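Local coordinates for 16S rRNA (adenine(1408)-N(1))-methyltransferase (Escherichia coli, PDB 3P2E), which methylates N1 of adenine 1408 in the 16S rRNA of assembled 30S ribosomal subunits, using S-adenosyl-L-methionine, and thereby confers resistance to many aminoglycosides, at residues D15-I20 with N48-G53; V27-G32 with F92-I97; R37-L42 with S78-V83; A86-P91 with W107-E112. All blocks are in the same frame, centred on the assembly; numbering follows the deposited sequence.

Contact 1 of 4, residues D15-I20 with N48-G53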
# COMPACT_ATOMS: atom_id res chain seq x y z
N ASP A 15 16.61 14.05 2.90
CA ASP A 15 17.01 14.92 1.81
C ASP A 15 17.14 14.17 0.49
O ASP A 15 16.80 14.70 -0.57
CB ASP A 15 18.34 15.62 2.13
CG ASP A 15 18.21 16.64 3.25
OD1 ASP A 15 17.23 17.40 3.24
OD2 ASP A 15 19.10 16.68 4.12
N GLU A 16 17.62 12.93 0.54
CA GLU A 16 17.76 12.14 -0.67
C GLU A 16 16.39 11.80 -1.23
O GLU A 16 16.17 11.83 -2.44
CB GLU A 16 18.54 10.86 -0.38
CG GLU A 16 19.98 11.10 0.05
CD GLU A 16 20.76 9.82 0.22
OE1 GLU A 16 20.39 9.01 1.10
OE2 GLU A 16 21.74 9.62 -0.52
N LEU A 17 15.46 11.47 -0.33
CA LEU A 17 14.10 11.13 -0.73
C LEU A 17 13.43 12.33 -1.40
O LEU A 17 12.79 12.20 -2.44
CB LEU A 17 13.29 10.70 0.49
CG LEU A 17 11.83 10.32 0.25
CD1 LEU A 17 11.74 9.15 -0.72
CD2 LEU A 17 11.18 9.98 1.58
N THR A 18 13.59 13.50 -0.79
CA THR A 18 13.01 14.72 -1.33
C THR A 18 13.50 14.99 -2.75
O THR A 18 12.73 15.40 -3.62
CB THR A 18 13.34 15.93 -0.43
OG1 THR A 18 12.81 15.71 0.88
CG2 THR A 18 12.74 17.21 -1.01
N GLU A 19 14.78 14.73 -2.98
CA GLU A 19 15.38 14.95 -4.30
C GLU A 19 14.74 14.02 -5.33
O GLU A 19 14.41 14.45 -6.43
CB GLU A 19 16.89 14.71 -4.22
CG GLU A 19 17.67 15.17 -5.45
CD GLU A 19 17.66 14.16 -6.58
OE1 GLU A 19 18.18 14.48 -7.67
OE2 GLU A 19 17.14 13.04 -6.38
N ILE A 20 14.55 12.76 -4.95
CA ILE A 20 13.94 11.78 -5.84
C ILE A 20 12.50 12.16 -6.15
O ILE A 20 12.07 12.11 -7.31
CB ILE A 20 13.96 10.37 -5.19
CG1 ILE A 20 15.40 9.96 -4.88
CG2 ILE A 20 13.30 9.37 -6.13
CD1 ILE A 20 16.32 9.95 -6.08
N ASN A 48 4.52 9.59 -13.66
CA ASN A 48 4.48 10.91 -13.03
C ASN A 48 4.12 10.75 -11.55
O ASN A 48 3.80 11.72 -10.86
CB ASN A 48 3.45 11.81 -13.71
CG ASN A 48 3.65 13.28 -13.38
OD1 ASN A 48 2.78 14.11 -13.63
ND2 ASN A 48 4.82 13.62 -12.83
N THR A 49 4.17 9.51 -11.08
CA THR A 49 3.89 9.21 -9.68
C THR A 49 5.06 8.41 -9.12
O THR A 49 5.56 7.48 -9.78
CB THR A 49 2.59 8.39 -9.49
OG1 THR A 49 1.46 9.18 -9.87
CG2 THR A 49 2.44 7.96 -8.03
N PHE A 50 5.51 8.78 -7.93
CA PHE A 50 6.60 8.05 -7.29
C PHE A 50 5.94 7.05 -6.36
O PHE A 50 5.16 7.42 -5.48
CB PHE A 50 7.51 8.98 -6.50
CG PHE A 50 8.73 8.30 -5.96
CD1 PHE A 50 9.71 7.83 -6.82
CD2 PHE A 50 8.88 8.09 -4.59
CE1 PHE A 50 10.83 7.16 -6.34
CE2 PHE A 50 10.00 7.42 -4.09
CZ PHE A 50 10.98 6.95 -4.97
N TYR A 51 6.25 5.77 -6.56
CA TYR A 51 5.67 4.69 -5.77
C TYR A 51 6.56 4.17 -4.65
O TYR A 51 7.72 3.81 -4.87
CB TYR A 51 5.27 3.54 -6.70
CG TYR A 51 4.08 3.90 -7.57
CD1 TYR A 51 2.78 3.72 -7.11
CD2 TYR A 51 4.26 4.49 -8.82
CE1 TYR A 51 1.68 4.12 -7.87
CE2 TYR A 51 3.18 4.89 -9.59
CZ TYR A 51 1.89 4.71 -9.11
OH TYR A 51 0.81 5.12 -9.85
N ILE A 52 6.00 4.14 -3.45
CA ILE A 52 6.71 3.68 -2.27
C ILE A 52 6.01 2.47 -1.70
O ILE A 52 4.88 2.57 -1.21
CB ILE A 52 6.75 4.78 -1.20
CG1 ILE A 52 7.41 6.04 -1.77
CG2 ILE A 52 7.52 4.29 0.03
CD1 ILE A 52 7.40 7.23 -0.82
N GLY A 53 6.68 1.32 -1.77
CA GLY A 53 6.11 0.09 -1.24
C GLY A 53 6.80 -0.25 0.06
O GLY A 53 8.02 -0.38 0.11
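The ring of Phe-50 meets the side chains of both Ile-20 and Leu-17. Ile-20 makes the closer approach: its CG2 methyl lies 3.3 Å from Phe-50 CE1 and 3.5 Å from Phe-50 CZ, a tight fit for carbon on carbon. Leu-17 comes in with one branch, CD1, which stops 4.2 Å from Phe-50 CE2. Both aliphatic chains meet the ring at a slant. The ring gets this far from its strand because its CG stands anti to the backbone N (chi1 -173°), carrying CE1 and CZ out to the helix. On the helix side, Leu-17 and Ile-20 are three residues apart, almost one turn, and so form adjacent bumps on the same side of helix 14-21. Further out, the Phe-24 ring meets Phe-50 with the planes about 40° apart, Val-81 of the next strand touches it too, and Leu-17 also rests on Leu-94 and Ile-97. This is plain packing of helix 14-21 against strand 49-54 of the Rossmann-like sheet, away from the cofactor site. No hydrogen bond spans the two segments, so their union depends on shape and on keeping apolar carbon from water.

Contact 2 of 4, residues V27-G32 with F92-I97. With SAH (S-adenosyl-L-homocysteine), chain C.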
# COMPACT_ATOMS: atom_id res chain seq x y z
N VAL A 27 2.89 11.19 -5.07
CA VAL A 27 3.55 10.13 -4.33
C VAL A 27 2.48 9.17 -3.82
O VAL A 27 1.49 9.59 -3.22
CB VAL A 27 4.33 10.69 -3.10
CG1 VAL A 27 4.86 9.54 -2.24
CG2 VAL A 27 5.48 11.56 -3.57
N HIS A 28 2.67 7.88 -4.09
CA HIS A 28 1.72 6.87 -3.65
C HIS A 28 2.43 5.89 -2.73
O HIS A 28 3.52 5.42 -3.06
CB HIS A 28 1.15 6.10 -4.85
CG HIS A 28 0.20 5.01 -4.46
ND1 HIS A 28 -1.12 5.25 -4.15
CD2 HIS A 28 0.41 3.69 -4.26
CE1 HIS A 28 -1.69 4.11 -3.77
NE2 HIS A 28 -0.78 3.15 -3.83
N ILE A 29 1.82 5.58 -1.59
CA ILE A 29 2.39 4.62 -0.66
C ILE A 29 1.51 3.38 -0.59
O ILE A 29 0.29 3.49 -0.44
CB ILE A 29 2.52 5.20 0.78
CG1 ILE A 29 3.60 6.29 0.82
CG2 ILE A 29 2.87 4.08 1.77
CD1 ILE A 29 3.79 6.94 2.19
N ASP A 30 2.12 2.21 -0.72
CA ASP A 30 1.41 0.94 -0.62
C ASP A 30 2.00 0.25 0.60
O ASP A 30 3.16 -0.20 0.58
CB ASP A 30 1.62 0.10 -1.88
CG ASP A 30 0.82 -1.19 -1.87
OD1 ASP A 30 -0.36 -1.15 -1.45
OD2 ASP A 30 1.36 -2.24 -2.29
N LEU A 31 1.22 0.20 1.68
CA LEU A 31 1.64 -0.41 2.95
C LEU A 31 1.34 -1.91 2.97
O LEU A 31 0.23 -2.33 2.65
CB LEU A 31 0.92 0.29 4.10
CG LEU A 31 1.17 -0.22 5.52
CD1 LEU A 31 2.66 -0.20 5.85
CD2 LEU A 31 0.39 0.65 6.49
N GLY A 32 2.33 -2.71 3.36
CA GLY A 32 2.18 -4.16 3.36
C GLY A 32 2.17 -4.58 1.90
O GLY A 32 1.38 -5.43 1.48
N PHE A 92 10.03 8.23 9.93
CA PHE A 92 9.64 9.63 10.06
C PHE A 92 9.80 10.38 8.74
O PHE A 92 9.15 11.41 8.52
CB PHE A 92 10.48 10.31 11.15
CG PHE A 92 11.87 10.70 10.71
CD1 PHE A 92 12.12 11.97 10.20
CD2 PHE A 92 12.92 9.80 10.82
CE1 PHE A 92 13.40 12.34 9.79
CE2 PHE A 92 14.21 10.15 10.42
CZ PHE A 92 14.45 11.42 9.91
N GLU A 93 10.65 9.87 7.85
CA GLU A 93 10.88 10.53 6.57
C GLU A 93 9.65 10.47 5.66
O GLU A 93 9.54 11.25 4.71
CB GLU A 93 12.08 9.90 5.85
CG GLU A 93 13.41 10.05 6.60
CD GLU A 93 13.79 8.82 7.42
OE1 GLU A 93 12.88 8.15 7.95
OE2 GLU A 93 15.00 8.54 7.55
N LEU A 94 8.71 9.58 5.96
CA LEU A 94 7.51 9.45 5.14
C LEU A 94 6.32 10.27 5.64
O LEU A 94 5.24 10.23 5.05
CB LEU A 94 7.10 7.98 5.04
CG LEU A 94 8.11 7.04 4.37
CD1 LEU A 94 7.48 5.65 4.29
CD2 LEU A 94 8.47 7.55 2.98
N LYS A 95 6.51 11.01 6.72
CA LYS A 95 5.42 11.81 7.26
C LYS A 95 4.97 12.91 6.30
O LYS A 95 5.80 13.61 5.70
CB LYS A 95 5.85 12.44 8.59
CG LYS A 95 5.69 11.52 9.79
CD LYS A 95 6.26 10.15 9.52
CE LYS A 95 5.97 9.19 10.66
NZ LYS A 95 6.31 7.79 10.30
N ASN A 96 3.65 13.03 6.13
CA ASN A 96 3.05 14.06 5.29
C ASN A 96 3.63 14.11 3.88
O ASN A 96 3.90 15.19 3.35
CB ASN A 96 3.23 15.42 5.98
CG ASN A 96 2.43 16.53 5.32
OD1 ASN A 96 1.22 16.43 5.17
ND2 ASN A 96 3.11 17.60 4.94
N ILE A 97 3.78 12.95 3.26
CA ILE A 97 4.38 12.89 1.92
C ILE A 97 3.51 12.31 0.80
O ILE A 97 3.73 12.60 -0.37
CB ILE A 97 5.68 12.05 1.98
CG1 ILE A 97 6.53 12.26 0.73
CG2 ILE A 97 5.33 10.57 2.08
CD1 ILE A 97 7.83 11.47 0.73
N SAH C . -0.36 -6.20 -0.62
CA SAH C . 0.10 -7.47 -0.79
CB SAH C . -0.17 -8.30 0.46
CG SAH C . 0.61 -9.57 0.67
SD SAH C . 0.29 -10.50 2.13
C SAH C . -0.50 -8.07 -2.14
O SAH C . 0.27 -8.84 -2.52
OXT SAH C . -1.51 -7.78 -2.60
C5' SAH C . 0.24 -9.46 3.59
C4' SAH C . 1.58 -8.59 3.62
O4' SAH C . 1.34 -7.71 4.73
C3' SAH C . 2.85 -9.36 3.90
O3' SAH C . 3.85 -9.12 2.86
C2' SAH C . 3.28 -8.89 5.34
O2' SAH C . 4.67 -8.85 5.59
C1' SAH C . 2.60 -7.51 5.44
N9 SAH C . 2.31 -7.07 6.86
C8 SAH C . 1.70 -7.82 7.87
N7 SAH C . 1.64 -7.18 9.02
C5 SAH C . 2.25 -5.93 8.70
C6 SAH C . 2.46 -4.82 9.60
N6 SAH C . 2.07 -4.86 10.89
N1 SAH C . 3.09 -3.73 9.02
C2 SAH C . 3.48 -3.70 7.67
N3 SAH C . 3.28 -4.78 6.82
C4 SAH C . 2.66 -5.85 7.42
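Strand 26-31 is the first strand of the class I, Rossmann-like methyltransferase sheet, lying between strands 49-54 and 98-104, and residues 27-32 run along it into motif I, the glycine-rich turn that receives the cofactor. The loop 92-97 covers the Val-27 to Ile-29 part of this strand with apolar side chains. Ile-29 does most of the reaching: its CD1 sits 3.9 Å from Ile-97 CG2 and 4.4 Å from Leu-94 CD1, and the side chains of Ile-29 and Ile-97 cross at about a right angle. With CG1 anti to the carbonyl carbon (chi1 -69°) and the chain then extended, that methyl is carried well out from the strand. Two residues earlier, Val-27 is closest to backbone, its CB 3.4 Å from Ile-97 O, while its CG1 lies 4.4 Å from Ile-97 CG1. Leu-17 of helix 14-21 touches both Leu-94 and Ile-97. His-28 points to the other face of the sheet, where its ring nitrogens bond Ser-100 and Ser-102. At the far end the strand gives way to Gly-32, whose positive phi of 71° turns the chain beside the ligand; there the amino N of S-adenosyl-L-homocysteine donates to Gly-32 O at 2.8 Å.

Contact 3 of 4, residues R37-L42 with S78-V83. With SAH (S-adenosyl-L-homocysteine), chain C.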
# COMPACT_ATOMS: atom_id res chain seq x y z
N ARG A 37 5.07 -6.85 -6.82
CA ARG A 37 4.53 -6.95 -8.17
C ARG A 37 3.36 -6.01 -8.43
O ARG A 37 3.22 -5.50 -9.54
CB ARG A 37 4.10 -8.40 -8.46
CG ARG A 37 5.27 -9.36 -8.60
CD ARG A 37 4.81 -10.76 -8.97
NE ARG A 37 5.93 -11.71 -8.93
CZ ARG A 37 6.96 -11.68 -9.76
NH1 ARG A 37 7.05 -10.76 -10.71
NH2 ARG A 37 7.94 -12.58 -9.63
N ASN A 38 2.54 -5.76 -7.42
CA ASN A 38 1.41 -4.86 -7.61
C ASN A 38 1.91 -3.44 -7.84
O ASN A 38 1.42 -2.74 -8.73
CB ASN A 38 0.48 -4.87 -6.39
CG ASN A 38 -0.27 -6.18 -6.24
OD1 ASN A 38 -0.51 -6.90 -7.22
ND2 ASN A 38 -0.66 -6.50 -5.01
N ILE A 39 2.88 -3.03 -7.04
CA ILE A 39 3.43 -1.68 -7.15
C ILE A 39 4.20 -1.52 -8.46
O ILE A 39 4.19 -0.44 -9.06
CB ILE A 39 4.37 -1.36 -5.95
CG1 ILE A 39 4.52 0.15 -5.79
CG2 ILE A 39 5.72 -2.01 -6.15
CD1 ILE A 39 3.27 0.83 -5.30
N TYR A 40 4.84 -2.59 -8.90
CA TYR A 40 5.60 -2.56 -10.15
C TYR A 40 4.65 -2.25 -11.31
O TYR A 40 4.98 -1.48 -12.20
CB TYR A 40 6.29 -3.91 -10.41
CG TYR A 40 7.19 -3.91 -11.63
CD1 TYR A 40 8.55 -3.64 -11.52
CD2 TYR A 40 6.67 -4.13 -12.90
CE1 TYR A 40 9.37 -3.58 -12.64
CE2 TYR A 40 7.48 -4.07 -14.04
CZ TYR A 40 8.83 -3.79 -13.90
OH TYR A 40 9.63 -3.71 -15.02
N LYS A 41 3.47 -2.86 -11.29
CA LYS A 41 2.49 -2.64 -12.36
C LYS A 41 1.96 -1.21 -12.31
O LYS A 41 1.77 -0.58 -13.35
CB LYS A 41 1.33 -3.63 -12.25
CG LYS A 41 0.29 -3.46 -13.35
CD LYS A 41 -0.79 -4.54 -13.29
CE LYS A 41 -1.79 -4.37 -14.42
NZ LYS A 41 -2.85 -5.42 -14.40
N LEU A 42 1.69 -0.70 -11.11
CA LEU A 42 1.20 0.67 -10.99
C LEU A 42 2.23 1.64 -11.54
O LEU A 42 1.90 2.57 -12.28
CB LEU A 42 0.92 1.02 -9.53
CG LEU A 42 -0.24 0.30 -8.85
CD1 LEU A 42 -0.36 0.80 -7.41
CD2 LEU A 42 -1.52 0.55 -9.61
N SER A 78 12.41 3.94 -12.51
CA SER A 78 13.00 5.03 -11.74
C SER A 78 12.01 5.64 -10.77
O SER A 78 12.35 6.57 -10.04
CB SER A 78 13.51 6.12 -12.69
OG SER A 78 14.46 5.61 -13.61
N ASN A 79 10.79 5.12 -10.75
CA ASN A 79 9.75 5.67 -9.88
C ASN A 79 9.23 4.72 -8.80
O ASN A 79 8.06 4.77 -8.43
CB ASN A 79 8.59 6.20 -10.73
CG ASN A 79 7.87 5.10 -11.51
OD1 ASN A 79 8.47 4.11 -11.94
ND2 ASN A 79 6.57 5.30 -11.72
N VAL A 80 10.12 3.86 -8.29
CA VAL A 80 9.75 2.91 -7.25
C VAL A 80 10.85 2.76 -6.21
O VAL A 80 12.03 2.74 -6.55
CB VAL A 80 9.48 1.49 -7.83
CG1 VAL A 80 9.10 0.52 -6.71
CG2 VAL A 80 8.39 1.55 -8.88
N VAL A 81 10.46 2.69 -4.95
CA VAL A 81 11.41 2.47 -3.87
C VAL A 81 10.72 1.54 -2.88
O VAL A 81 9.51 1.66 -2.65
CB VAL A 81 11.82 3.78 -3.15
CG1 VAL A 81 10.63 4.41 -2.44
CG2 VAL A 81 12.94 3.48 -2.14
N PHE A 82 11.47 0.59 -2.35
CA PHE A 82 10.94 -0.36 -1.38
C PHE A 82 11.52 -0.05 -0.02
O PHE A 82 12.74 -0.06 0.18
CB PHE A 82 11.28 -1.80 -1.80
CG PHE A 82 10.54 -2.25 -3.02
CD1 PHE A 82 9.15 -2.20 -3.07
CD2 PHE A 82 11.23 -2.73 -4.14
CE1 PHE A 82 8.45 -2.62 -4.21
CE2 PHE A 82 10.54 -3.15 -5.28
CZ PHE A 82 9.14 -3.09 -5.31
N VAL A 83 10.63 0.25 0.92
CA VAL A 83 10.99 0.61 2.28
C VAL A 83 10.73 -0.56 3.21
O VAL A 83 9.65 -1.15 3.19
CB VAL A 83 10.14 1.82 2.74
CG1 VAL A 83 10.35 2.09 4.21
CG2 VAL A 83 10.49 3.04 1.89
N SAH C . -0.36 -6.20 -0.62
CA SAH C . 0.10 -7.47 -0.79
CB SAH C . -0.17 -8.30 0.46
CG SAH C . 0.61 -9.57 0.67
SD SAH C . 0.29 -10.50 2.13
C SAH C . -0.50 -8.07 -2.14
O SAH C . 0.27 -8.84 -2.52
OXT SAH C . -1.51 -7.78 -2.60
C5' SAH C . 0.24 -9.46 3.59
C4' SAH C . 1.58 -8.59 3.62
O4' SAH C . 1.34 -7.71 4.73
C3' SAH C . 2.85 -9.36 3.90
O3' SAH C . 3.85 -9.12 2.86
C2' SAH C . 3.28 -8.89 5.34
O2' SAH C . 4.67 -8.85 5.59
C1' SAH C . 2.60 -7.51 5.44
N9 SAH C . 2.31 -7.07 6.86
C8 SAH C . 1.70 -7.82 7.87
N7 SAH C . 1.64 -7.18 9.02
C5 SAH C . 2.25 -5.93 8.70
C6 SAH C . 2.46 -4.82 9.60
N6 SAH C . 2.07 -4.86 10.89
N1 SAH C . 3.09 -3.73 9.02
C2 SAH C . 3.48 -3.70 7.67
N3 SAH C . 3.28 -4.78 6.82
C4 SAH C . 2.66 -5.85 7.42
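Ile-39 meets Phe-82 closely and Val-80 less so, and one methyl, Ile-39 CG2, does all of this work. It comes up to the edge of the Phe-82 ring, near its plane, at 3.4 Å from Phe-82 CE1 and 3.7 Å from Phe-82 CZ. Val-80 CG1 lies 4.3 Å from the same methyl and also 3.9 Å above one face of the Phe-82 ring, near its rim, so that Ile-39 CG2 fits where valine and phenylalanine adjoin. The first torsion of Ile-39 (-160°) sets CG2 between the backbone N and the carbonyl carbon, which turns that branch to strand 80-83 and sends CG1 with its CD1 to Tyr-51 on the neighbouring strand. Ile-64 of helix 62-68 packs on Phe-82 as well.

Away from this buried knot the two segments part company. Leu-42 and Ser-78 are exposed, and Tyr-40 makes no contact with 78-83; it packs instead on helix 62-68 and bonds Gly-75 O through its hydroxyl. Helix 37-44 belongs to the beta-alpha-beta crossover that links the adjacent parallel strands 26-31 and 49-54, and its first turn borders the cofactor pocket. Asn-38 there brings ND2 to 2.9 Å from the ligand carboxylate atom OXT, while its OD1 accepts from Ser-195 N, which fixes the direction of the amide. The helix thus shows two chemistries on neighbouring residues: a greasy seat on the sheet through Ile-39, and a polar group offered to the ligand's amino-acid end through Asn-38.

Contact 4 of 4, residues A86-P91 with W107-E112. With SAH (S-adenosyl-L-homocysteine), chain C.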
# COMPACT_ATOMS: atom_id res chain seq x y z
N ALA A 86 7.46 -1.54 9.31
CA ALA A 86 6.16 -2.09 9.67
C ALA A 86 5.22 -0.95 10.05
O ALA A 86 5.67 0.14 10.39
CB ALA A 86 6.31 -3.06 10.82
N ALA A 87 3.92 -1.22 10.02
CA ALA A 87 2.92 -0.21 10.36
C ALA A 87 3.09 0.34 11.78
O ALA A 87 2.73 1.48 12.05
CB ALA A 87 1.52 -0.78 10.18
N GLU A 88 3.64 -0.48 12.67
CA GLU A 88 3.84 -0.07 14.06
C GLU A 88 5.05 0.84 14.24
O GLU A 88 5.18 1.51 15.27
CB GLU A 88 4.00 -1.30 14.97
CG GLU A 88 2.82 -2.26 14.94
CD GLU A 88 3.05 -3.43 14.00
OE1 GLU A 88 3.58 -3.21 12.89
OE2 GLU A 88 2.69 -4.56 14.36
N SER A 89 5.93 0.87 13.25
CA SER A 89 7.13 1.70 13.33
C SER A 89 7.49 2.28 11.96
O SER A 89 8.51 1.94 11.37
CB SER A 89 8.31 0.87 13.86
OG SER A 89 8.57 -0.23 13.01
N LEU A 90 6.64 3.18 11.48
CA LEU A 90 6.86 3.81 10.18
C LEU A 90 7.97 4.85 10.26
O LEU A 90 8.13 5.52 11.27
CB LEU A 90 5.56 4.46 9.71
CG LEU A 90 4.41 3.47 9.47
CD1 LEU A 90 3.10 4.21 9.31
CD2 LEU A 90 4.71 2.63 8.24
N PRO A 91 8.75 5.00 9.17
CA PRO A 91 9.86 5.96 9.08
C PRO A 91 9.37 7.40 9.13
O PRO A 91 8.41 7.76 8.43
CB PRO A 91 10.50 5.63 7.73
CG PRO A 91 10.09 4.21 7.47
CD PRO A 91 8.68 4.17 7.96
N TRP A 107 -2.80 -9.26 5.47
CA TRP A 107 -2.88 -10.51 6.20
C TRP A 107 -2.12 -10.30 7.50
O TRP A 107 -1.38 -9.33 7.64
CB TRP A 107 -2.24 -11.64 5.38
CG TRP A 107 -2.88 -12.98 5.56
CD1 TRP A 107 -4.18 -13.32 5.26
CD2 TRP A 107 -2.25 -14.18 6.03
NE1 TRP A 107 -4.38 -14.65 5.51
CE2 TRP A 107 -3.22 -15.20 5.98
CE3 TRP A 107 -0.96 -14.48 6.48
CZ2 TRP A 107 -2.94 -16.52 6.36
CZ3 TRP A 107 -0.68 -15.79 6.86
CH2 TRP A 107 -1.67 -16.79 6.80
N GLY A 108 -2.30 -11.20 8.46
CA GLY A 108 -1.58 -11.04 9.72
C GLY A 108 -2.02 -9.83 10.52
O GLY A 108 -3.20 -9.45 10.51
N THR A 109 -1.08 -9.22 11.23
CA THR A 109 -1.42 -8.08 12.07
C THR A 109 -1.98 -6.89 11.29
O THR A 109 -2.86 -6.19 11.78
CB THR A 109 -0.20 -7.61 12.91
OG1 THR A 109 0.87 -7.21 12.05
CG2 THR A 109 0.29 -8.75 13.80
N LEU A 110 -1.49 -6.66 10.07
CA LEU A 110 -1.97 -5.54 9.29
C LEU A 110 -3.46 -5.68 8.99
O LEU A 110 -4.21 -4.69 9.03
CB LEU A 110 -1.19 -5.40 7.97
CG LEU A 110 -1.50 -4.16 7.13
CD1 LEU A 110 -1.35 -2.90 7.97
CD2 LEU A 110 -0.57 -4.12 5.92
N LEU A 111 -3.91 -6.89 8.70
CA LEU A 111 -5.32 -7.11 8.44
C LEU A 111 -6.14 -6.71 9.67
O LEU A 111 -7.15 -6.02 9.55
CB LEU A 111 -5.59 -8.57 8.07
CG LEU A 111 -7.07 -8.97 7.93
CD1 LEU A 111 -7.72 -8.17 6.82
CD2 LEU A 111 -7.18 -10.46 7.64
N GLU A 112 -5.70 -7.14 10.85
CA GLU A 112 -6.43 -6.81 12.07
C GLU A 112 -6.45 -5.30 12.34
O GLU A 112 -7.46 -4.77 12.80
CB GLU A 112 -5.84 -7.55 13.27
CG GLU A 112 -4.58 -6.95 13.85
CD GLU A 112 -4.18 -7.58 15.17
OE1 GLU A 112 -5.02 -7.60 16.10
OE2 GLU A 112 -3.03 -8.06 15.29
N SAH C . -0.36 -6.20 -0.62
CA SAH C . 0.10 -7.47 -0.79
CB SAH C . -0.17 -8.30 0.46
CG SAH C . 0.61 -9.57 0.67
SD SAH C . 0.29 -10.50 2.13
C SAH C . -0.50 -8.07 -2.14
O SAH C . 0.27 -8.84 -2.52
OXT SAH C . -1.51 -7.78 -2.60
C5' SAH C . 0.24 -9.46 3.59
C4' SAH C . 1.58 -8.59 3.62
O4' SAH C . 1.34 -7.71 4.73
C3' SAH C . 2.85 -9.36 3.90
O3' SAH C . 3.85 -9.12 2.86
C2' SAH C . 3.28 -8.89 5.34
O2' SAH C . 4.67 -8.85 5.59
C1' SAH C . 2.60 -7.51 5.44
N9 SAH C . 2.31 -7.07 6.86
C8 SAH C . 1.70 -7.82 7.87
N7 SAH C . 1.64 -7.18 9.02
C5 SAH C . 2.25 -5.93 8.70
C6 SAH C . 2.46 -4.82 9.60
N6 SAH C . 2.07 -4.86 10.89
N1 SAH C . 3.09 -3.73 9.02
C2 SAH C . 3.48 -3.70 7.67
N3 SAH C . 3.28 -4.78 6.82
C4 SAH C . 2.66 -5.85 7.42
O HOH W 1 3.46 -7.13 13.17
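Over one face of the ligand's adenine lies Leu-110, with CB 3.6 Å from the ring atom C5 and CD2 about 4.0 Å from C4. Ala-86 approaches from the opposite side of the ring plane, its CB 3.7 Å from N1. Round the rim the base is read by hydrogen bonds. Ala-87 N donates to adenine N1 at 2.8 Å and nearly straight, 171° at the hydrogen. The exocyclic N6 spends its hydrogens on both segments: one bond runs to Thr-109 OG1, almost linear at 176°, and the other to Glu-88 OE1 at 3.0 Å, more bent at 144°.

In a class I methyltransferase this is the adenine end of the cofactor pocket, made by the loop after strand 80-83 and by the start of helix 108-115, which follows strand 98-104. The loop makes a type I turn from Ala-86 to Ser-89, closed by Ser-89 N to Ala-86 O, and this puts the Ala-87 amide and the Glu-88 side chain beside the base.

The apolar contact between the segments is Ala-87 CB with Leu-110 CD1, 4.2 Å apart; Glu-88 OE2 and Thr-109 OG1 are 4.0 Å apart and bridged by a water. The ligand and that water do the rest of the joining. The water donates to Glu-88 OE2 and is hydrogen-bonded to Thr-109 OG1 at 2.8 Å. Glu-88 OE2 is also bonded by the hydroxyl of Tyr-113, one helical turn on from Thr-109. Glu-88 CG stands anti to the carbonyl carbon and the chain then bends at chi2, which brings the carboxylate back to N6.

How the contacts relate
Contacts 1, 2 and 3 sit on neighbouring strands of one seven-stranded mixed sheet: 80-83, 49-54 and 26-31 run parallel side by side. Their centres are 9 to 13 Å apart. Backbone hydrogen bonds join contact 1 to contacts 2 and 3, and Ile-52 of contact 1 packs on Val-27 of contact 2. Contact 3 lies wholly within the chain between 27-32 and 92-97, whereas contacts 1 and 2 interleave, as do 2 and 4. Contact 4 is remote from contact 1, about 21 Å between centres, but adjoins contact 2 where Leu-110 touches Gly-32. Contacts 2, 3 and 4 all touch S-adenosyl-L-homocysteine, so loops and helix starts beyond several strands build one pocket, with contact 1 packing further away.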